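Local coordinates for peridinin-chlorophyll A protein (Amphidinium carterae, PDB 2C9E), which probably serves as a water-soluble light-harvesting antenna for blue-green light, holding peridinin and chlorophyll a inside an all-helical shell, at residues A[16-20]-A[21-25]; A[232-235]-A[236-240]; A[262-265]-A[266-270]. One frame throughout, in Å; residues are numbered along the deposited sequence.

Interaction 1. Residues A[16-20]-A[21-25]. With PID (peridinin), chain F.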
loop_
_atom_site.group_PDB
_atom_site.type_symbol
_atom_site.label_atom_id
_atom_site.label_comp_id
_atom_site.label_asym_id
_atom_site.label_seq_id
_atom_site.Cartn_x
_atom_site.Cartn_y
_atom_site.Cartn_z
ATOM N N PRO A 16 20.841 -8.819 -10.177
ATOM C CA PRO A 16 21.554 -9.942 -9.516
ATOM C C PRO A 16 21.388 -9.952 -7.999
ATOM O O PRO A 16 21.413 -11.004 -7.358
ATOM C CB PRO A 16 23.033 -9.735 -9.931
ATOM C CG PRO A 16 22.947 -8.956 -11.187
ATOM C CD PRO A 16 21.805 -7.958 -10.896
ATOM N N ILE A 17 21.248 -8.774 -7.402
ATOM C CA ILE A 17 21.028 -8.706 -5.951
ATOM C C ILE A 17 19.595 -9.170 -5.678
ATOM O O ILE A 17 19.335 -9.920 -4.729
ATOM C CB ILE A 17 21.210 -7.249 -5.436
ATOM C CG1 ILE A 17 22.669 -6.817 -5.690
ATOM C CG2 ILE A 17 20.725 -7.147 -3.949
ATOM C CD1 ILE A 17 22.999 -5.331 -5.363
ATOM N N ALA A 18 18.663 -8.701 -6.510
ATOM C CA ALA A 18 17.259 -9.096 -6.400
ATOM C C ALA A 18 17.094 -10.641 -6.450
ATOM O O ALA A 18 16.294 -11.238 -5.689
ATOM C CB ALA A 18 16.471 -8.453 -7.533
ATOM N N GLU A 19 17.835 -11.286 -7.353
ATOM C CA GLU A 19 17.794 -12.753 -7.481
ATOM C C GLU A 19 18.203 -13.492 -6.209
ATOM O O GLU A 19 17.869 -14.642 -6.036
ATOM C CB GLU A 19 18.739 -13.240 -8.587
ATOM C CG GLU A 19 18.243 -13.095 -9.983
ATOM C CD GLU A 19 19.290 -13.571 -10.989
ATOM O OE1 GLU A 19 20.421 -13.040 -10.984
ATOM O OE2 GLU A 19 18.985 -14.476 -11.781
ATOM N N LYS A 20 18.957 -12.860 -5.331
ATOM C CA LYS A 20 19.336 -13.549 -4.137
ATOM C C LYS A 20 18.444 -13.173 -2.937
ATOM O O LYS A 20 18.596 -13.720 -1.852
ATOM C CB LYS A 20 20.804 -13.241 -3.853
ATOM C CG LYS A 20 21.710 -13.790 -4.966
ATOM C CD LYS A 20 23.196 -13.930 -4.576
ATOM C CE LYS A 20 23.947 -12.589 -4.500
ATOM N NZ LYS A 20 23.788 -11.728 -5.730
ATOM N N PHE A 21 17.468 -12.291 -3.159
ATOM C CA PHE A 21 16.630 -11.817 -2.067
ATOM C C PHE A 21 15.397 -12.656 -1.807
ATOM O O PHE A 21 14.713 -13.128 -2.741
ATOM C CB PHE A 21 16.216 -10.353 -2.290
ATOM C CG PHE A 21 15.727 -9.675 -1.032
ATOM C CD1 PHE A 21 16.640 -9.113 -0.123
ATOM C CD2 PHE A 21 14.364 -9.658 -0.725
ATOM C CE1 PHE A 21 16.210 -8.555 1.066
ATOM C CE2 PHE A 21 13.915 -9.099 0.469
ATOM C CZ PHE A 21 14.837 -8.547 1.367
ATOM N N ASP A 22 15.087 -12.817 -0.520
ATOM C CA ASP A 22 13.948 -13.624 -0.151
ATOM C C ASP A 22 12.667 -12.830 -0.187
ATOM O O ASP A 22 12.087 -12.468 0.861
ATOM C CB ASP A 22 14.133 -14.289 1.223
ATOM C CG ASP A 22 12.991 -15.298 1.549
ATOM O OD1 ASP A 22 12.152 -15.620 0.657
ATOM O OD2 ASP A 22 12.943 -15.770 2.700
ATOM N N TRP A 23 12.208 -12.606 -1.403
ATOM C CA TRP A 23 10.969 -11.884 -1.614
ATOM C C TRP A 23 9.765 -12.481 -0.930
ATOM O O TRP A 23 8.921 -11.749 -0.424
ATOM C CB TRP A 23 10.668 -11.764 -3.102
ATOM C CG TRP A 23 11.751 -11.051 -3.795
ATOM C CD1 TRP A 23 12.735 -11.606 -4.557
ATOM C CD2 TRP A 23 12.049 -9.653 -3.708
ATOM N NE1 TRP A 23 13.636 -10.647 -4.957
ATOM C CE2 TRP A 23 13.240 -9.435 -4.442
ATOM C CE3 TRP A 23 11.429 -8.559 -3.083
ATOM C CZ2 TRP A 23 13.820 -8.164 -4.570
ATOM C CZ3 TRP A 23 11.994 -7.303 -3.210
ATOM C CH2 TRP A 23 13.187 -7.117 -3.957
ATOM N N GLY A 24 9.678 -13.807 -0.908
ATOM C CA GLY A 24 8.515 -14.408 -0.319
ATOM C C GLY A 24 8.529 -14.775 1.158
ATOM O O GLY A 24 7.459 -15.064 1.697
ATOM N N GLY A 25 9.689 -14.748 1.807
ATOM C CA GLY A 25 9.739 -15.161 3.197
ATOM C C GLY A 25 9.605 -14.059 4.232
ATOM O O GLY A 25 9.235 -12.901 3.907
HETATM C C1 PID F . 15.739 12.413 -4.665
HETATM C C2 PID F . 16.114 13.894 -4.537
HETATM C C3 PID F . 14.881 14.769 -4.780
HETATM C C4 PID F . 14.385 14.506 -6.204
HETATM C C5 PID F . 13.844 13.085 -6.402
HETATM C C6 PID F . 14.644 12.000 -5.654
HETATM C C7 PID F . 14.572 10.721 -6.218
HETATM C C8 PID F . 14.235 9.539 -5.554
HETATM C C9 PID F . 14.141 8.279 -6.154
HETATM C C10 PID F . 14.351 7.951 -7.489
HETATM C C11 PID F . 13.737 7.153 -5.561
HETATM C C12 PID F . 13.678 6.162 -6.457
HETATM C C13 PID F . 13.280 4.852 -6.185
HETATM C C14 PID F . 13.194 3.789 -7.088
HETATM C C15 PID F . 12.765 2.540 -6.633
HETATM C C16 PID F . 12.608 1.393 -7.411
HETATM C C17 PID F . 12.155 0.191 -6.865
HETATM C C18 PID F . 11.960 -0.949 -7.645
HETATM C C19 PID F . 11.489 -2.164 -7.152
HETATM C C20 PID F . 11.285 -3.230 -8.033
HETATM C C21 PID F . 10.779 -4.485 -7.694
HETATM C C22 PID F . 10.595 -5.446 -8.689
HETATM C C23 PID F . 10.096 -6.625 -8.433
HETATM C C24 PID F . 9.523 -7.771 -8.163
HETATM C C25 PID F . 7.998 -7.955 -8.190
HETATM C C26 PID F . 7.553 -8.452 -6.809
HETATM C C27 PID F . 8.341 -9.678 -6.332
HETATM C C28 PID F . 9.858 -9.448 -6.369
HETATM C C29 PID F . 10.342 -8.996 -7.753
HETATM C C30 PID F . 6.862 -10.593 -4.708
HETATM C C31 PID F . 6.506 -10.952 -3.264
HETATM C CM1 PID F . 16.890 11.456 -4.351
HETATM C CM2 PID F . 13.842 12.832 -7.914
HETATM C CM3 PID F . 12.391 13.097 -5.922
HETATM C CM4 PID F . 13.548 3.986 -8.566
HETATM C CM5 PID F . 10.383 -4.816 -6.249
HETATM C CM6 PID F . 7.281 -6.626 -8.443
HETATM C CM7 PID F . 7.594 -8.937 -9.291
HETATM C CM8 PID F . 11.835 -8.658 -7.698
HETATM O O1 PID F . 14.434 12.020 -4.229
HETATM O O2 PID F . 15.217 16.156 -4.660
HETATM O O3 PID F . 14.707 8.724 -8.376
HETATM O O4 PID F . 14.062 6.628 -7.683
HETATM O O5 PID F . 10.081 -10.025 -8.717
HETATM O O6 PID F . 8.003 -9.891 -4.952
HETATM O O7 PID F . 6.158 -10.996 -5.632
HETATM O O HOH W 1 14.938 -14.586 -4.808
#
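The indole of W23 reaches back to helix 2-18, where its NE1 donates to A18 O at 2.8 Å. The same carbonyl takes a second bond, from F21 N at 3.0 Å, which closes a type I beta turn from A18 to F21. The two donors approach A18 O from opposite faces of its carbonyl plane, the indole N-H tilted 32° from it, so the oxygen is gripped twice, once by a backbone and once by an indole N-H. The W23 ring is itself sandwiched. C28 of the peridinin lies over one face, 3.5 Å from CD2 and offset toward the rim, while F21 brings its CD2 edge obliquely over the centre of the opposite face. F21 can do this because chi1 (-162°) turns its ring away from the backbone N. A18 CB supports the benzo side, 4.0 Å from CZ2. The outer side of the turn is satisfied separately. One water donates both to E19 O and to F21 O, and K20, its chain bent at chi3 and chi4, folds back until NZ meets P16 O at 3.0 Å, from above the carbonyl plane. That ammonium also forms a salt bridge with E134 of helix 132-152. W23 touches chlorophyll a and digalactosyl diacyl glycerol as well, so this beta turn after helix 2-18 forms part of the wall of a pigment pocket in the peridinin-chlorophyll protein.

Interaction 2. Residues A[232-235]-A[236-240]. With PID (peridinin), chain I.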
loop_
_atom_site.group_PDB
_atom_site.type_symbol
_atom_site.label_atom_id
_atom_site.label_comp_id
_atom_site.label_asym_id
_atom_site.label_seq_id
_atom_site.Cartn_x
_atom_site.Cartn_y
_atom_site.Cartn_z
ATOM N N MET A 232 -10.551 0.351 -11.103
ATOM C CA MET A 232 -11.229 1.424 -10.388
ATOM C C MET A 232 -11.054 2.795 -11.058
ATOM O O MET A 232 -10.066 3.051 -11.752
ATOM C CB MET A 232 -10.717 1.559 -8.943
ATOM C CG MET A 232 -10.899 0.318 -8.107
ATOM S SD MET A 232 -10.151 0.470 -6.472
ATOM C CE MET A 232 -11.257 -0.690 -5.574
ATOM N N ASN A 233 -12.004 3.679 -10.776
ATOM C CA ASN A 233 -11.978 5.041 -11.263
ATOM C C ASN A 233 -10.904 5.789 -10.479
ATOM O O ASN A 233 -11.013 5.964 -9.264
ATOM C CB ASN A 233 -13.329 5.703 -11.014
ATOM C CG ASN A 233 -13.422 7.083 -11.645
ATOM O OD1 ASN A 233 -12.983 8.110 -11.089
ATOM N ND2 ASN A 233 -13.993 7.111 -12.830
ATOM N N GLN A 234 -9.879 6.263 -11.178
ATOM C CA GLN A 234 -8.806 6.950 -10.506
ATOM C C GLN A 234 -9.187 8.187 -9.669
ATOM O O GLN A 234 -8.524 8.453 -8.668
ATOM C CB GLN A 234 -7.672 7.282 -11.505
ATOM C CG GLN A 234 -6.283 7.529 -10.814
ATOM C CD GLN A 234 -5.690 6.265 -10.171
ATOM O OE1 GLN A 234 -6.116 5.153 -10.498
ATOM N NE2 GLN A 234 -4.689 6.433 -9.270
ATOM N N ASN A 235 -10.229 8.938 -10.024
ATOM C CA ASN A 235 -10.586 10.109 -9.205
ATOM C C ASN A 235 -11.148 9.658 -7.843
ATOM O O ASN A 235 -10.982 10.326 -6.814
ATOM C CB ASN A 235 -11.628 11.001 -9.912
ATOM C CG ASN A 235 -11.058 11.747 -11.143
ATOM O OD1 ASN A 235 -9.992 12.397 -11.077
ATOM N ND2 ASN A 235 -11.786 11.675 -12.267
ATOM N N ALA A 236 -11.855 8.543 -7.864
ATOM C CA ALA A 236 -12.431 7.946 -6.653
ATOM C C ALA A 236 -11.267 7.419 -5.780
ATOM O O ALA A 236 -11.327 7.467 -4.543
ATOM C CB ALA A 236 -13.374 6.785 -7.039
ATOM N N ILE A 237 -10.214 6.929 -6.445
ATOM C CA ILE A 237 -9.039 6.455 -5.751
ATOM C C ILE A 237 -8.461 7.673 -5.035
ATOM O O ILE A 237 -8.192 7.625 -3.829
ATOM C CB ILE A 237 -7.994 5.887 -6.745
ATOM C CG1 ILE A 237 -8.445 4.511 -7.210
ATOM C CG2 ILE A 237 -6.576 5.831 -6.090
ATOM C CD1 ILE A 237 -7.506 3.859 -8.202
ATOM N N ASN A 238 -8.307 8.777 -5.764
ATOM C CA ASN A 238 -7.754 9.980 -5.182
ATOM C C ASN A 238 -8.593 10.473 -4.060
ATOM O O ASN A 238 -8.058 10.910 -3.058
ATOM C CB ASN A 238 -7.615 11.089 -6.213
ATOM C CG ASN A 238 -6.729 10.692 -7.328
ATOM O OD1 ASN A 238 -5.792 9.919 -7.129
ATOM N ND2 ASN A 238 -7.002 11.198 -8.519
ATOM N N ASP A 239 -9.910 10.430 -4.205
ATOM C CA ASP A 239 -10.752 10.901 -3.096
ATOM C C ASP A 239 -10.585 10.065 -1.833
ATOM O O ASP A 239 -10.425 10.626 -0.752
ATOM C CB ASP A 239 -12.221 10.889 -3.464
ATOM C CG ASP A 239 -12.542 11.864 -4.539
ATOM O OD1 ASP A 239 -12.194 13.057 -4.369
ATOM O OD2 ASP A 239 -13.144 11.424 -5.550
ATOM N N ALA A 240 -10.639 8.739 -1.967
ATOM C CA ALA A 240 -10.492 7.832 -0.811
ATOM C C ALA A 240 -9.116 8.008 -0.127
ATOM O O ALA A 240 -9.020 8.145 1.094
ATOM C CB ALA A 240 -10.691 6.424 -1.276
HETATM C C1 PID I . -20.184 -13.651 1.365
HETATM C C2 PID I . -21.468 -14.301 1.884
HETATM C C3 PID I . -22.703 -13.625 1.285
HETATM C C4 PID I . -22.685 -12.153 1.704
HETATM C C5 PID I . -21.499 -11.354 1.151
HETATM C C6 PID I . -20.183 -12.146 1.078
HETATM C C7 PID I . -19.017 -11.399 1.278
HETATM C C8 PID I . -18.009 -11.123 0.351
HETATM C C9 PID I . -16.866 -10.359 0.611
HETATM C C10 PID I . -16.501 -9.741 1.804
HETATM C C11 PID I . -15.986 -9.949 -0.304
HETATM C C12 PID I . -15.127 -9.092 0.253
HETATM C C13 PID I . -14.141 -8.394 -0.443
HETATM C C14 PID I . -13.213 -7.479 0.061
HETATM C C15 PID I . -12.332 -6.872 -0.834
HETATM C C16 PID I . -11.371 -5.918 -0.497
HETATM C C17 PID I . -10.590 -5.317 -1.484
HETATM C C18 PID I . -9.651 -4.334 -1.181
HETATM C C19 PID I . -8.906 -3.686 -2.164
HETATM C C20 PID I . -7.986 -2.694 -1.829
HETATM C C21 PID I . -7.224 -1.972 -2.745
HETATM C C22 PID I . -6.327 -1.010 -2.274
HETATM C C23 PID I . -5.561 -0.241 -3.003
HETATM C C24 PID I . -4.782 0.557 -3.690
HETATM C C25 PID I . -5.187 1.974 -4.133
HETATM C C26 PID I . -4.985 2.129 -5.645
HETATM C C27 PID I . -3.590 1.686 -6.111
HETATM C C28 PID I . -3.267 0.262 -5.638
HETATM C C29 PID I . -3.384 0.097 -4.117
HETATM C C30 PID I . -3.482 2.752 -8.267
HETATM C C31 PID I . -3.540 2.626 -9.790
HETATM C CM1 PID I . -18.904 -14.339 1.847
HETATM C CM2 PID I . -21.359 -10.147 2.080
HETATM C CM3 PID I . -21.852 -10.846 -0.249
HETATM C CM4 PID I . -13.220 -7.057 1.537
HETATM C CM5 PID I . -7.365 -2.241 -4.247
HETATM C CM6 PID I . -6.656 2.269 -3.817
HETATM C CM7 PID I . -4.326 2.997 -3.383
HETATM C CM8 PID I . -3.124 -1.367 -3.749
HETATM O O1 PID I . -20.177 -13.131 0.032
HETATM O O2 PID I . -23.873 -14.238 1.839
HETATM O O3 PID I . -16.970 -9.971 2.918
HETATM O O4 PID I . -15.419 -8.938 1.580
HETATM O O5 PID I . -2.421 0.938 -3.472
HETATM O O6 PID I . -3.590 1.598 -7.551
HETATM O O7 PID I . -3.361 3.855 -7.731
HETATM O O HOH W 2 -3.602 8.985 -8.685
HETATM O O HOH W 3 -9.246 13.402 -8.777
#
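Q234 and I237, one turn apart at the start of helix 234-251, meet where a peridinin ends. Among the apolar contacts, I237 CD1 lies 4.0 Å from M232 CB and reaches C26 of the peridinin at 4.0 Å. Q234 OE1 presses on the same methyl, 3.0 Å from I237 CD1, a tight approach. Q234 crosses the isoleucine at a slant because its chain bends at chi2 (68°), which folds the amide back toward the pigment.

The hydrogen bonds fall into two groups. In the backbone, I237 N donates to N233 O at 3.1 Å, and N238 N and D239 N continue the pattern to Q234 O and N235 O. N233 is the N-cap: its OD1 accepts weak capping bonds from N235 N and A236 N; A236 N also bonds weakly to N233 O.

Side-chain amides make the remaining polar contacts. Q234 NE2 donates to the acetate carbonyl oxygen O7 of the peridinin at 3.3 Å, with a nearly straight N-H...O angle of 176°, and gives its other hydrogen to a water 2.8 Å away that also meets N238 OD1. A second water joins N235 OD1 to N238 ND2, between amide planes turned 67° apart. Q234 therefore spends both N-H groups, one on the pigment and one on water, which probably limits rotation of the amide and helps orient the acetate end of the carotenoid.

Interaction 3. Residues A[262-265]-A[266-270]. With PID (peridinin), chain J.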
loop_
_atom_site.group_PDB
_atom_site.type_symbol
_atom_site.label_atom_id
_atom_site.label_comp_id
_atom_site.label_asym_id
_atom_site.label_seq_id
_atom_site.Cartn_x
_atom_site.Cartn_y
_atom_site.Cartn_z
ATOM N N ASP A 262 -16.432 12.148 12.211
ATOM C CA ASP A 262 -16.671 12.675 10.862
ATOM C C ASP A 262 -15.665 12.158 9.827
ATOM O O ASP A 262 -16.020 11.827 8.682
ATOM C CB ASP A 262 -16.624 14.217 10.863
ATOM C CG ASP A 262 -17.957 14.847 11.224
ATOM O OD1 ASP A 262 -19.001 14.158 11.040
ATOM O OD2 ASP A 262 -17.976 16.037 11.671
ATOM N N ASP A 263 -14.405 12.149 10.214
ATOM C CA ASP A 263 -13.324 11.646 9.340
ATOM C C ASP A 263 -13.573 10.181 8.956
ATOM O O ASP A 263 -13.491 9.812 7.779
ATOM C CB ASP A 263 -11.999 11.797 10.073
ATOM C CG ASP A 263 -11.630 13.254 10.292
ATOM O OD1 ASP A 263 -12.180 14.125 9.560
ATOM O OD2 ASP A 263 -10.792 13.536 11.170
ATOM N N PHE A 264 -13.906 9.370 9.964
ATOM C CA PHE A 264 -14.211 7.948 9.803
ATOM C C PHE A 264 -15.357 7.734 8.779
ATOM O O PHE A 264 -15.281 6.886 7.888
ATOM C CB PHE A 264 -14.577 7.362 11.182
ATOM C CG PHE A 264 -14.762 5.874 11.189
ATOM C CD1 PHE A 264 -13.670 5.017 11.037
ATOM C CD2 PHE A 264 -16.031 5.319 11.361
ATOM C CE1 PHE A 264 -13.843 3.628 11.048
ATOM C CE2 PHE A 264 -16.233 3.918 11.380
ATOM C CZ PHE A 264 -15.152 3.073 11.218
ATOM N N ALA A 265 -16.421 8.516 8.910
ATOM C CA ALA A 265 -17.563 8.426 7.983
ATOM C C ALA A 265 -17.133 8.773 6.569
ATOM O O ALA A 265 -17.502 8.082 5.591
ATOM C CB ALA A 265 -18.712 9.404 8.433
ATOM N N ARG A 266 -16.375 9.862 6.456
ATOM C CA ARG A 266 -15.895 10.296 5.150
ATOM C C ARG A 266 -15.034 9.203 4.497
ATOM O O ARG A 266 -15.154 8.953 3.303
ATOM C CB ARG A 266 -15.137 11.633 5.271
ATOM C CG ARG A 266 -15.902 12.821 4.635
ATOM C CD ARG A 266 -15.253 14.185 4.956
ATOM N NE ARG A 266 -14.930 14.255 6.380
ATOM C CZ ARG A 266 -14.356 15.283 6.999
ATOM N NH1 ARG A 266 -14.014 16.379 6.327
ATOM N NH2 ARG A 266 -14.133 15.211 8.312
ATOM N N VAL A 267 -14.196 8.526 5.291
ATOM C CA VAL A 267 -13.383 7.426 4.751
ATOM C C VAL A 267 -14.274 6.303 4.234
ATOM O O VAL A 267 -14.070 5.807 3.115
ATOM C CB VAL A 267 -12.409 6.797 5.810
ATOM C CG1 VAL A 267 -11.865 5.416 5.302
ATOM C CG2 VAL A 267 -11.260 7.720 6.054
ATOM N N ASN A 268 -15.267 5.890 5.008
ATOM C CA ASN A 268 -16.103 4.788 4.530
ATOM C C ASN A 268 -16.917 5.161 3.290
ATOM O O ASN A 268 -17.164 4.317 2.416
ATOM C CB ASN A 268 -17.075 4.304 5.628
ATOM C CG ASN A 268 -16.372 3.620 6.775
ATOM O OD1 ASN A 268 -16.706 3.845 7.946
ATOM N ND2 ASN A 268 -15.409 2.780 6.459
ATOM N N LEU A 269 -17.361 6.408 3.210
ATOM C CA LEU A 269 -18.157 6.793 2.046
ATOM C C LEU A 269 -17.266 6.809 0.801
ATOM O O LEU A 269 -17.653 6.330 -0.274
ATOM C CB LEU A 269 -18.770 8.182 2.250
ATOM C CG LEU A 269 -19.594 8.747 1.076
ATOM C CD1 LEU A 269 -20.692 7.752 0.647
ATOM C CD2 LEU A 269 -20.231 10.075 1.514
ATOM N N ALA A 270 -16.071 7.368 0.963
ATOM C CA ALA A 270 -15.114 7.470 -0.115
ATOM C C ALA A 270 -14.724 6.074 -0.591
ATOM O O ALA A 270 -14.603 5.852 -1.788
ATOM C CB ALA A 270 -13.909 8.269 0.348
HETATM C C1 PID J . -19.246 -7.571 -2.574
HETATM C C2 PID J . -20.097 -8.366 -3.568
HETATM C C3 PID J . -19.698 -7.970 -4.991
HETATM C C4 PID J . -20.064 -6.494 -5.160
HETATM C C5 PID J . -19.136 -5.591 -4.342
HETATM C C6 PID J . -18.838 -6.138 -2.934
HETATM C C7 PID J . -18.547 -5.176 -1.961
HETATM C C8 PID J . -17.427 -5.143 -1.128
HETATM C C9 PID J . -17.185 -4.131 -0.194
HETATM C C10 PID J . -17.975 -3.013 0.064
HETATM C C11 PID J . -16.121 -4.040 0.605
HETATM C C12 PID J . -16.217 -2.921 1.330
HETATM C C13 PID J . -15.254 -2.473 2.234
HETATM C C14 PID J . -15.303 -1.315 3.011
HETATM C C15 PID J . -14.231 -1.036 3.861
HETATM C C16 PID J . -14.106 0.076 4.694
HETATM C C17 PID J . -12.973 0.230 5.494
HETATM C C18 PID J . -12.795 1.336 6.324
HETATM C C19 PID J . -11.662 1.530 7.114
HETATM C C20 PID J . -11.522 2.687 7.883
HETATM C C21 PID J . -10.417 3.007 8.673
HETATM C C22 PID J . -10.385 4.224 9.352
HETATM C C23 PID J . -9.357 4.601 10.065
HETATM C C24 PID J . -8.309 4.978 10.750
HETATM C C25 PID J . -7.175 5.796 10.113
HETATM C C26 PID J . -5.824 5.162 10.462
HETATM C C27 PID J . -5.668 4.919 11.969
HETATM C C28 PID J . -6.795 4.031 12.507
HETATM C C29 PID J . -8.181 4.623 12.238
HETATM C C30 PID J . -3.304 4.820 12.215
HETATM C C31 PID J . -2.024 4.025 12.489
HETATM C CM1 PID J . -19.440 -7.992 -1.116
HETATM C CM2 PID J . -19.820 -4.226 -4.299
HETATM C CM3 PID J . -17.827 -5.457 -5.122
HETATM C CM4 PID J . -16.503 -0.366 2.939
HETATM C CM5 PID J . -9.253 2.031 8.862
HETATM C CM6 PID J . -7.295 5.822 8.586
HETATM C CM7 PID J . -7.214 7.234 10.640
HETATM C CM8 PID J . -9.238 3.622 12.711
HETATM O O1 PID J . -17.912 -7.234 -2.970
HETATM O O2 PID J . -20.367 -8.764 -5.974
HETATM O O3 PID J . -19.018 -2.717 -0.517
HETATM O O4 PID J . -17.371 -2.252 1.027
HETATM O O5 PID J . -8.325 5.832 12.983
HETATM O O6 PID J . -4.481 4.144 12.198
HETATM O O7 PID J . -3.268 6.034 12.023
#
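D263 and R266 lie side by side on helix 261-276 and point the same way, their carboxylate and guanidinium planes 35° apart. OD1 of D263 meets NH2 of R266 at 2.6 Å in a salt bridge. The arginine reaches back by bending at chi3 (-46°), and its guanidinium turns an edge toward the backbone of D262 and D263. R246 of helix 234-251 lies close to the same guanidinium, so the carboxylate of D263 probably also eases the crowding of two positive charges.

On the pigment side, F264 and N268 are set almost at right angles, ring and amide planes 83° apart. N268 OD1 stands over one face of the ring, toward its rim and 3.5 Å from CE2; its hydrogen-bonding partner is the hydroxyl of S185. The edge of F264 faces the polyene, with CD1 3.8 Å from peridinin C22. N268 sends ND2 to the same chain, a close 3.0 Å from C18, and V267 CG1 completes the row at 3.8 Å from C20. V267 is also packed against helix 234-251, at H244 and A247.

The helix backbone itself is regular, with R266 N bonded to D262 O and N268 N to F264 O. The chemistry is thus divided: ions pair on one flank, while on the other an aromatic edge and a methyl lie along the conjugated chain beside an amide that may make its surroundings locally more polar.

How the interactions relate
From the N terminus, interaction 1 comes first, at the turn that leads out of helix 2-18 toward helix 28-39. The chain then runs through ten further helices before interaction 2 opens helix 234-251, and interaction 3 follows on the next helix, 261-276. All three are local contacts in series: none closes a long loop, nests or crosses another. Interaction 1 lies on the opposite side of the chain's centre, its centre about 33 Å from that of interaction 2 and 39 Å from that of interaction 3. Interactions 2 and 3 touch, A240 CA packing 3.6 Å from A270 CB, which joins two consecutive helices.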